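Local atomic coordinates of immunoglobulin-like protein (Pseudomonas aeruginosa, PDB entry 3N6Y), a protein that is of unknown function but probably is exported, being made with a signal sequence, and has the immunoglobulin-like beta-sandwich fold of the DUF3859 family. Residues Val102-Glu106 and Trp118-Val122. Residues are numbered along the deposited sequence; the frame is centred on the assembly and turned at random.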
ATOM      1  N   VAL A 102      -2.653  -0.238   6.365  1.00 15.56           N
ATOM      2  CA  VAL A 102      -2.283  -1.104   5.255  1.00 14.93           C
ATOM      3  C   VAL A 102      -2.292  -0.314   3.970  1.00 14.30           C
ATOM      4  O   VAL A 102      -3.133   0.558   3.745  1.00 14.68           O
ATOM      5  CB  VAL A 102      -3.271  -2.256   5.121  1.00 16.35           C
ATOM      6  CG1 VAL A 102      -3.024  -3.100   3.843  1.00 17.71           C
ATOM      7  CG2 VAL A 102      -3.238  -3.152   6.367  1.00 16.95           C
HETATM    8  N   MSE A 103      -1.324  -0.616   3.138  1.00 14.11           N
HETATM    9  CA  MSE A 103      -1.304  -0.167   1.741  1.00 13.83           C
HETATM   10  C   MSE A 103      -1.059  -1.408   0.888  1.00 13.43           C
HETATM   11  O   MSE A 103       0.051  -1.941   0.845  1.00 14.84           O
HETATM   12  CB  MSE A 103      -0.226   0.882   1.463  1.00 14.31           C
HETATM   13  CG  MSE A 103      -0.254   1.295   0.021  1.00 13.67           C
HETATM   14 SE   MSE A 103       1.117   2.661  -0.288  1.00 12.67          SE
HETATM   15  CE  MSE A 103       0.779   2.807  -2.217  1.00 14.63           C
ATOM     16  N   ALA A 104      -2.112  -1.853   0.217  1.00 13.32           N
ATOM     17  CA  ALA A 104      -2.055  -3.076  -0.579  1.00 13.05           C
ATOM     18  C   ALA A 104      -2.682  -2.915  -1.952  1.00 12.44           C
ATOM     19  O   ALA A 104      -3.569  -2.028  -2.171  1.00 14.10           O
ATOM     20  CB  ALA A 104      -2.675  -4.245   0.168  1.00 13.05           C
ATOM     21  N   TYR A 105      -2.287  -3.821  -2.833  1.00 12.86           N
ATOM     22  CA  TYR A 105      -2.790  -3.920  -4.180  1.00 12.83           C
ATOM     23  C   TYR A 105      -3.071  -5.380  -4.469  1.00 13.43           C
ATOM     24  O   TYR A 105      -2.224  -6.216  -4.137  1.00 14.82           O
ATOM     25  CB  TYR A 105      -1.797  -3.365  -5.199  1.00 12.29           C
ATOM     26  CG  TYR A 105      -2.395  -3.155  -6.572  1.00 13.02           C
ATOM     27  CD1 TYR A 105      -2.368  -4.164  -7.516  1.00 13.24           C
ATOM     28  CD2 TYR A 105      -3.017  -1.943  -6.911  1.00 12.69           C
ATOM     29  CE1 TYR A 105      -2.931  -3.975  -8.790  1.00 13.45           C
ATOM     30  CE2 TYR A 105      -3.592  -1.734  -8.203  1.00 13.02           C
ATOM     31  CZ  TYR A 105      -3.515  -2.767  -9.121  1.00 14.14           C
ATOM     32  OH  TYR A 105      -4.042  -2.608 -10.361  1.00 16.71           O
ATOM     33  N   GLU A 106      -4.243  -5.653  -5.067  1.00 14.63           N
ATOM     34  CA  GLU A 106      -4.611  -7.010  -5.457  0.50 15.15           C
ATOM     35  C   GLU A 106      -4.914  -7.100  -6.961  1.00 14.81           C
ATOM     36  O   GLU A 106      -5.615  -6.246  -7.535  1.00 15.33           O
ATOM     37  CB  GLU A 106      -5.785  -7.549  -4.609  0.50 16.35           C
ATOM     38  CG  GLU A 106      -5.956  -9.065  -4.722  0.50 17.33           C
ATOM     39  CD  GLU A 106      -6.906  -9.686  -3.698  0.50 18.27           C
ATOM     40  OE1 GLU A 106      -6.985  -9.196  -2.546  0.50 18.19           O
ATOM     41  OE2 GLU A 106      -7.559 -10.711  -4.028  0.50 20.10           O
ATOM     42  N   TRP A 118       6.612  -2.349  -9.220  1.00 16.50           N
ATOM     43  CA  TRP A 118       5.550  -1.611  -8.596  1.00 16.22           C
ATOM     44  C   TRP A 118       6.160  -1.034  -7.314  1.00 17.00           C
ATOM     45  O   TRP A 118       6.755  -1.765  -6.482  1.00 17.12           O
ATOM     46  CB  TRP A 118       4.416  -2.542  -8.209  1.00 15.72           C
ATOM     47  CG  TRP A 118       3.673  -3.135  -9.353  1.00 14.81           C
ATOM     48  CD1 TRP A 118       4.149  -3.995 -10.313  1.00 15.48           C
ATOM     49  CD2 TRP A 118       2.301  -2.968  -9.604  1.00 15.14           C
ATOM     50  NE1 TRP A 118       3.107  -4.352 -11.147  1.00 14.82           N
ATOM     51  CE2 TRP A 118       1.970  -3.731 -10.736  1.00 15.30           C
ATOM     52  CE3 TRP A 118       1.314  -2.233  -8.980  1.00 14.68           C
ATOM     53  CZ2 TRP A 118       0.682  -3.760 -11.261  1.00 14.33           C
ATOM     54  CZ3 TRP A 118       0.015  -2.236  -9.500  1.00 13.35           C
ATOM     55  CH2 TRP A 118      -0.278  -3.017 -10.622  1.00 14.30           C
ATOM     56  N   ARG A 119       6.088   0.274  -7.207  1.00 14.89           N
ATOM     57  CA  ARG A 119       6.627   0.993  -6.075  0.50 14.91           C
ATOM     58  C   ARG A 119       5.440   1.579  -5.318  1.00 14.73           C
ATOM     59  O   ARG A 119       4.699   2.397  -5.857  1.00 14.29           O
ATOM     60  CB  ARG A 119       7.637   2.065  -6.569  0.50 15.05           C
ATOM     61  CG  ARG A 119       8.159   3.017  -5.477  0.50 15.31           C
ATOM     62  CD  ARG A 119       9.172   4.035  -6.020  0.50 16.16           C
ATOM     63  NE  ARG A 119      10.000   4.673  -5.000  0.50 15.96           N
ATOM     64  CZ  ARG A 119      10.899   5.633  -5.248  0.50 17.01           C
ATOM     65  NH1 ARG A 119      11.093   6.096  -6.487  0.50 18.06           N
ATOM     66  NH2 ARG A 119      11.650   6.116  -4.252  0.50 16.72           N
ATOM     67  N   LEU A 120       5.252   1.152  -4.065  1.00 12.81           N
ATOM     68  CA  LEU A 120       4.144   1.565  -3.201  1.00 13.52           C
ATOM     69  C   LEU A 120       4.698   2.484  -2.135  1.00 14.52           C
ATOM     70  O   LEU A 120       5.682   2.141  -1.449  1.00 13.49           O
ATOM     71  CB  LEU A 120       3.529   0.323  -2.534  1.00 13.89           C
ATOM     72  CG  LEU A 120       2.432  -0.391  -3.363  1.00 14.62           C
ATOM     73  CD1 LEU A 120       2.894  -0.769  -4.772  1.00 16.24           C
ATOM     74  CD2 LEU A 120       1.981  -1.637  -2.642  1.00 16.11           C
HETATM   75  N   MSE A 121       4.158   3.673  -2.066  1.00 12.57           N
HETATM   76  CA  MSE A 121       4.666   4.748  -1.220  1.00 13.78           C
HETATM   77  C   MSE A 121       3.530   5.334  -0.432  1.00 12.16           C
HETATM   78  O   MSE A 121       2.518   5.740  -1.010  1.00 14.51           O
HETATM   79  CB  MSE A 121       5.349   5.826  -2.100  1.00 13.62           C
HETATM   80  CG  MSE A 121       6.426   5.269  -2.994  1.00 14.79           C
HETATM   81 SE   MSE A 121       7.105   6.681  -4.180  1.00 15.12          SE
HETATM   82  CE  MSE A 121       8.533   7.333  -2.982  1.00 19.33           C
ATOM     83  N   VAL A 122       3.691   5.361   0.897  1.00 13.02           N
ATOM     84  CA  VAL A 122       2.766   6.025   1.789  1.00 13.23           C
ATOM     85  C   VAL A 122       3.304   7.388   2.221  1.00 12.97           C
ATOM     86  O   VAL A 122       4.344   7.479   2.839  1.00 14.63           O
ATOM     87  CB  VAL A 122       2.519   5.231   3.119  1.00 15.58           C
ATOM     88  CG1 VAL A 122       1.386   5.931   3.921  1.00 17.65           C
ATOM     89  CG2 VAL A 122       2.193   3.828   2.847  1.00 18.27           C
TER
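Selenomethionine Met103 reaches from strand 102-106 across to the backbone of strand 118-122 and, with Leu120 and Val122, makes the buried, multi-partner part of this contact. Its chain is fully extended, with CG anti to the backbone N (chi1 180°), which carries SE to 3.5 Å from Val122 CG2 and CE to 3.7 Å from Leu120 CB. CE also lies against the backbone of Met121, 3.5 Å from its N, and SE is 3.5 Å from Met121 O. Leu70 and Tyr72 of strand 68-74 and Tyr56 of strand 51-59 also touch Met103.

Toward the other end, Tyr105, partly exposed, lies on the solvent side, against the buried Trp118. The six-membered ring of Trp118 presents CZ3 over the centre of one Tyr105 face, 3.4 Å above its plane, while the ring planes make 49°: an oblique aromatic pair. Trp118 NE1 is engaged by Val114 O, which helps fix the indole.

The strand axes approach no closer than 8.2 Å, at 153°, and no hydrogen bond joins the segments. Side chains meeting side chains and, at Met103, the Met121 backbone bridge the sandwich's two sheets, consistent with cohesion mainly by dispersion and hydrophobic burial, with an oblique aromatic pair at the Tyr105 end.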